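Local coordinates for protein Cdhr2 (Mus musculus, PDB 5CYX) that probably mediates calcium-dependent adhesion between neighbouring microvilli of epithelial cells by pairing its cadherin-repeat ectodomain with CDHR5, at residues A[262-274]-A[279-291]. Residues are numbered along the deposited sequence; the frame is centred on the assembly and turned at random.
Sequences SNSTRPGWFDIRE and FVNGSLDREQLLL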
loop_
_atom_site.group_PDB
_atom_site.type_symbol
_atom_site.label_atom_id
_atom_site.label_comp_id
_atom_site.label_asym_id
_atom_site.label_seq_id
_atom_site.Cartn_x
_atom_site.Cartn_y
_atom_site.Cartn_z
ATOM N N SER A 262 -45.057 6.120 18.739
ATOM C CA SER A 262 -45.048 5.021 17.776
ATOM C C SER A 262 -46.010 3.899 18.177
ATOM O O SER A 262 -46.344 3.049 17.347
ATOM C CB SER A 262 -43.615 4.480 17.619
ATOM O OG SER A 262 -42.878 4.578 18.833
ATOM N N ASN A 263 -46.433 3.890 19.446
ATOM C CA ASN A 263 -47.290 2.843 19.978
ATOM C C ASN A 263 -47.778 3.150 21.379
ATOM O O ASN A 263 -47.094 3.846 22.131
ATOM C CB ASN A 263 -46.521 1.520 20.039
ATOM C CG ASN A 263 -47.353 0.365 19.582
ATOM O OD1 ASN A 263 -48.492 0.201 20.018
ATOM N ND2 ASN A 263 -46.812 -0.427 18.672
ATOM N N SER A 264 -48.936 2.593 21.749
ATOM C CA SER A 264 -49.376 2.615 23.142
ATOM C C SER A 264 -50.484 1.613 23.519
ATOM O O SER A 264 -51.138 1.004 22.672
ATOM C CB SER A 264 -49.874 4.015 23.513
ATOM O OG SER A 264 -51.214 4.206 23.144
ATOM N N THR A 265 -50.680 1.482 24.822
ATOM C CA THR A 265 -51.933 0.989 25.381
ATOM C C THR A 265 -52.782 2.270 25.492
ATOM O O THR A 265 -52.319 3.259 26.046
ATOM C CB THR A 265 -51.705 0.323 26.751
ATOM O OG1 THR A 265 -51.334 1.308 27.723
ATOM C CG2 THR A 265 -50.583 -0.728 26.661
ATOM N N ARG A 266 -53.991 2.260 24.921
ATOM C CA ARG A 266 -54.841 3.475 24.712
ATOM C C ARG A 266 -54.344 4.423 23.613
ATOM O O ARG A 266 -53.993 5.585 23.885
ATOM C CB ARG A 266 -55.109 4.257 26.021
ATOM C CG ARG A 266 -55.495 3.406 27.222
ATOM C CD ARG A 266 -56.792 2.653 27.004
ATOM N NE ARG A 266 -56.870 1.470 27.857
ATOM C CZ ARG A 266 -57.992 0.818 28.153
ATOM N NH1 ARG A 266 -57.933 -0.245 28.950
ATOM N NH2 ARG A 266 -59.177 1.219 27.678
ATOM N N PRO A 267 -54.344 3.941 22.351
ATOM C CA PRO A 267 -54.082 4.826 21.223
ATOM C C PRO A 267 -54.944 6.088 21.291
ATOM O O PRO A 267 -56.114 6.016 21.675
ATOM C CB PRO A 267 -54.468 3.977 20.013
ATOM C CG PRO A 267 -54.253 2.561 20.450
ATOM C CD PRO A 267 -54.492 2.529 21.931
ATOM N N GLY A 268 -54.348 7.234 20.963
ATOM C CA GLY A 268 -55.030 8.506 20.983
ATOM C C GLY A 268 -54.958 9.285 22.285
ATOM O O GLY A 268 -55.119 10.503 22.265
ATOM N N TRP A 269 -54.756 8.632 23.437
ATOM C CA TRP A 269 -54.858 9.383 24.695
ATOM C C TRP A 269 -53.738 10.401 24.851
ATOM O O TRP A 269 -53.977 11.494 25.372
ATOM C CB TRP A 269 -54.910 8.469 25.900
ATOM C CG TRP A 269 -56.230 7.819 26.114
ATOM C CD1 TRP A 269 -57.234 7.639 25.194
ATOM C CD2 TRP A 269 -56.677 7.222 27.326
ATOM N NE1 TRP A 269 -58.288 6.989 25.783
ATOM C CE2 TRP A 269 -57.970 6.713 27.087
ATOM C CE3 TRP A 269 -56.114 7.083 28.605
ATOM C CZ2 TRP A 269 -58.721 6.064 28.084
ATOM C CZ3 TRP A 269 -56.862 6.426 29.606
ATOM C CH2 TRP A 269 -58.153 5.928 29.332
ATOM N N PHE A 270 -52.537 10.042 24.388
ATOM C CA PHE A 270 -51.372 10.940 24.413
ATOM C C PHE A 270 -50.686 11.115 23.060
ATOM O O PHE A 270 -50.663 10.199 22.257
ATOM C CB PHE A 270 -50.349 10.416 25.410
ATOM C CG PHE A 270 -50.909 10.197 26.764
ATOM C CD1 PHE A 270 -51.089 11.270 27.635
ATOM C CD2 PHE A 270 -51.289 8.908 27.177
ATOM C CE1 PHE A 270 -51.636 11.063 28.900
ATOM C CE2 PHE A 270 -51.841 8.708 28.422
ATOM C CZ PHE A 270 -52.007 9.779 29.286
ATOM N N ASP A 271 -50.112 12.290 22.832
ATOM C CA ASP A 271 -49.208 12.532 21.683
ATOM C C ASP A 271 -47.975 13.312 22.198
ATOM O O ASP A 271 -47.842 13.543 23.409
ATOM C CB ASP A 271 -49.950 13.241 20.517
ATOM C CG ASP A 271 -49.365 12.915 19.117
ATOM O OD1 ASP A 271 -48.307 12.287 19.010
ATOM O OD2 ASP A 271 -49.948 13.332 18.070
ATOM N N ILE A 272 -47.053 13.647 21.297
ATOM C CA ILE A 272 -45.803 14.322 21.660
ATOM C C ILE A 272 -45.419 15.391 20.613
ATOM O O ILE A 272 -45.677 15.193 19.438
ATOM C CB ILE A 272 -44.683 13.285 21.841
ATOM C CG1 ILE A 272 -43.459 13.932 22.469
ATOM C CG2 ILE A 272 -44.330 12.589 20.516
ATOM C CD1 ILE A 272 -42.481 12.914 23.019
ATOM N N ARG A 273 -44.824 16.504 21.055
ATOM C CA ARG A 273 -44.302 17.540 20.157
ATOM C C ARG A 273 -42.848 17.302 19.761
ATOM O O ARG A 273 -42.156 16.492 20.367
ATOM C CB ARG A 273 -44.374 18.921 20.821
ATOM C CG ARG A 273 -45.752 19.361 21.248
ATOM C CD ARG A 273 -45.849 20.866 21.256
ATOM N NE ARG A 273 -44.959 21.476 22.241
ATOM C CZ ARG A 273 -45.313 21.880 23.470
ATOM N NH1 ARG A 273 -46.568 21.751 23.914
ATOM N NH2 ARG A 273 -44.391 22.421 24.270
ATOM N N GLU A 274 -42.393 18.060 18.759
ATOM C CA GLU A 274 -41.003 18.045 18.290
ATOM C C GLU A 274 -39.970 18.287 19.390
ATOM O O GLU A 274 -38.841 17.787 19.307
ATOM C CB GLU A 274 -40.802 19.085 17.182
ATOM C CG GLU A 274 -41.326 18.650 15.804
ATOM C CD GLU A 274 -41.049 19.677 14.685
ATOM O OE1 GLU A 274 -41.817 20.644 14.534
ATOM O OE2 GLU A 274 -40.063 19.516 13.938
ATOM N N PHE A 279 -48.174 15.358 25.698
ATOM C CA PHE A 279 -49.391 16.043 26.078
ATOM C C PHE A 279 -50.635 15.156 26.005
ATOM O O PHE A 279 -50.656 14.138 25.292
ATOM C CB PHE A 279 -49.592 17.306 25.239
ATOM C CG PHE A 279 -49.625 17.087 23.733
ATOM C CD1 PHE A 279 -50.828 16.859 23.072
ATOM C CD2 PHE A 279 -48.462 17.189 22.973
ATOM C CE1 PHE A 279 -50.882 16.719 21.686
ATOM C CE2 PHE A 279 -48.490 17.016 21.597
ATOM C CZ PHE A 279 -49.707 16.805 20.942
ATOM N N VAL A 280 -51.669 15.582 26.742
ATOM C CA VAL A 280 -52.988 14.948 26.701
ATOM C C VAL A 280 -53.628 15.245 25.335
ATOM O O VAL A 280 -53.785 16.422 24.955
ATOM C CB VAL A 280 -53.884 15.442 27.864
ATOM C CG1 VAL A 280 -55.350 15.048 27.642
ATOM C CG2 VAL A 280 -53.361 14.912 29.203
ATOM N N ASN A 281 -54.003 14.180 24.624
ATOM C CA ASN A 281 -54.493 14.253 23.240
ATOM C C ASN A 281 -55.890 13.627 23.076
ATOM O O ASN A 281 -56.365 13.359 21.965
ATOM C CB ASN A 281 -53.463 13.537 22.409
ATOM C CG ASN A 281 -53.691 13.655 20.928
ATOM O OD1 ASN A 281 -53.679 14.778 20.330
ATOM N ND2 ASN A 281 -53.858 12.489 20.290
ATOM N N GLY A 282 -56.548 13.377 24.206
ATOM C CA GLY A 282 -57.850 12.718 24.216
ATOM C C GLY A 282 -58.445 12.710 25.602
ATOM O O GLY A 282 -57.769 13.031 26.584
ATOM N N SER A 283 -59.720 12.364 25.671
ATOM C CA SER A 283 -60.379 12.157 26.952
ATOM C C SER A 283 -59.712 10.990 27.689
ATOM O O SER A 283 -59.600 9.898 27.139
ATOM C CB SER A 283 -61.857 11.879 26.732
ATOM O OG SER A 283 -62.569 12.203 27.890
ATOM N N LEU A 284 -59.218 11.250 28.897
ATOM C CA LEU A 284 -58.656 10.204 29.784
ATOM C C LEU A 284 -59.727 9.652 30.725
ATOM O O LEU A 284 -60.692 10.322 31.037
ATOM C CB LEU A 284 -57.520 10.773 30.637
ATOM C CG LEU A 284 -56.428 11.588 29.947
ATOM C CD1 LEU A 284 -55.390 12.017 30.977
ATOM C CD2 LEU A 284 -55.784 10.801 28.817
ATOM N N ASP A 285 -59.520 8.447 31.230
ATOM C CA ASP A 285 -60.567 7.749 31.987
ATOM C C ASP A 285 -59.946 6.727 32.953
ATOM O O ASP A 285 -59.690 5.571 32.583
ATOM C CB ASP A 285 -61.562 7.114 30.994
ATOM C CG ASP A 285 -62.756 6.459 31.670
ATOM O OD1 ASP A 285 -63.143 6.851 32.794
ATOM O OD2 ASP A 285 -63.321 5.538 31.052
ATOM N N ARG A 286 -59.713 7.182 34.190
ATOM C CA ARG A 286 -59.079 6.384 35.263
ATOM C C ARG A 286 -59.739 5.011 35.463
ATOM O O ARG A 286 -59.050 4.027 35.741
ATOM C CB ARG A 286 -59.104 7.184 36.581
ATOM C CG ARG A 286 -58.364 6.568 37.765
ATOM C CD ARG A 286 -58.981 6.965 39.113
ATOM N NE ARG A 286 -58.731 8.372 39.462
ATOM C CZ ARG A 286 -59.288 9.028 40.489
ATOM N NH1 ARG A 286 -58.989 10.314 40.702
ATOM N NH2 ARG A 286 -60.135 8.416 41.320
ATOM N N GLU A 287 -61.065 4.964 35.302
ATOM C CA GLU A 287 -61.868 3.746 35.532
ATOM C C GLU A 287 -61.589 2.622 34.534
ATOM O O GLU A 287 -61.544 1.452 34.927
ATOM C CB GLU A 287 -63.380 4.061 35.571
ATOM C CG GLU A 287 -63.893 4.501 36.942
ATOM C CD GLU A 287 -63.131 5.690 37.510
ATOM O OE1 GLU A 287 -62.257 5.480 38.384
ATOM O OE2 GLU A 287 -63.387 6.830 37.059
ATOM N N GLN A 288 -61.387 2.967 33.264
ATOM C CA GLN A 288 -60.986 1.972 32.252
ATOM C C GLN A 288 -59.634 1.297 32.521
ATOM O O GLN A 288 -59.383 0.198 32.018
ATOM C CB GLN A 288 -60.966 2.577 30.841
ATOM C CG GLN A 288 -62.278 2.421 30.079
ATOM C CD GLN A 288 -62.167 2.725 28.592
ATOM O OE1 GLN A 288 -62.980 2.250 27.807
ATOM N NE2 GLN A 288 -61.171 3.516 28.196
ATOM N N LEU A 289 -58.773 1.951 33.301
ATOM C CA LEU A 289 -57.444 1.426 33.625
ATOM C C LEU A 289 -57.329 0.718 34.978
ATOM O O LEU A 289 -56.209 0.444 35.420
ATOM C CB LEU A 289 -56.431 2.570 33.587
ATOM C CG LEU A 289 -56.387 3.412 32.315
ATOM C CD1 LEU A 289 -55.322 4.465 32.525
ATOM C CD2 LEU A 289 -56.087 2.562 31.089
ATOM N N LEU A 290 -58.457 0.417 35.629
ATOM C CA LEU A 290 -58.432 -0.305 36.924
ATOM C C LEU A 290 -57.830 -1.721 36.816
ATOM O O LEU A 290 -57.222 -2.221 37.772
ATOM C CB LEU A 290 -59.831 -0.334 37.571
ATOM C CG LEU A 290 -60.228 1.009 38.223
ATOM C CD1 LEU A 290 -61.735 1.245 38.278
ATOM C CD2 LEU A 290 -59.628 1.102 39.623
ATOM N N LEU A 291 -57.965 -2.330 35.637
ATOM C CA LEU A 291 -57.338 -3.622 35.335
ATOM C C LEU A 291 -55.815 -3.487 35.156
ATOM O O LEU A 291 -55.069 -4.335 35.643
ATOM C CB LEU A 291 -57.985 -4.266 34.089
ATOM C CG LEU A 291 -59.459 -4.737 34.185
ATOM C CD1 LEU A 291 -60.468 -3.586 34.162
ATOM C CD2 LEU A 291 -59.794 -5.736 33.080
HETATM O O HOH W 1 -51.743 15.436 18.180
#
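Trp269 lies between the backbone of Ser283 and Leu284 and the side chain of Arg266, a worked example of one indole packed on both faces. Leu284 CA sits over one face, 4.1 Å from the centroid of the six-membered ring of Trp269 in a CH-pi contact, with Ser283 O above the same face; Arg266 CB packs on the opposite one. With CG of Trp269 anti to its carbonyl carbon (chi1 -77°), the ring reaches past Leu284 CD2 until CZ3 meets Leu289 CD1 at 3.8 Å. Beside it Arg266, salt-bridged to Glu292, runs along Leu289, Arg266 NE lying 3.5 Å from Leu289 CD2. Replacing this tryptophan by alanine is likely to leave Leu284 and Leu289 without the surface they share and let the Arg266 chain shift. Leu284 CD2 also touches Phe270 CZ (3.9 Å), whose ring goes into the core against Val231, Ile298 and Ile322. This is the third cadherin repeat of the ectodomain, and strands 270-272 and 277-280 form an antiparallel hairpin at the edge of one of its sheets. Asp271 N donates to Phe279 O (3.1 Å) and Phe279 N to Asp271 O (2.9 Å). Beyond the strands, Asn281 N binds Trp269 O (2.8 Å) and Asn281 ND2 reaches Gly268 O. The outer side is looser: a water bridges Asp271 OD2 and Asn281 OD1, and the Phe279 ring lies across Arg273 CG.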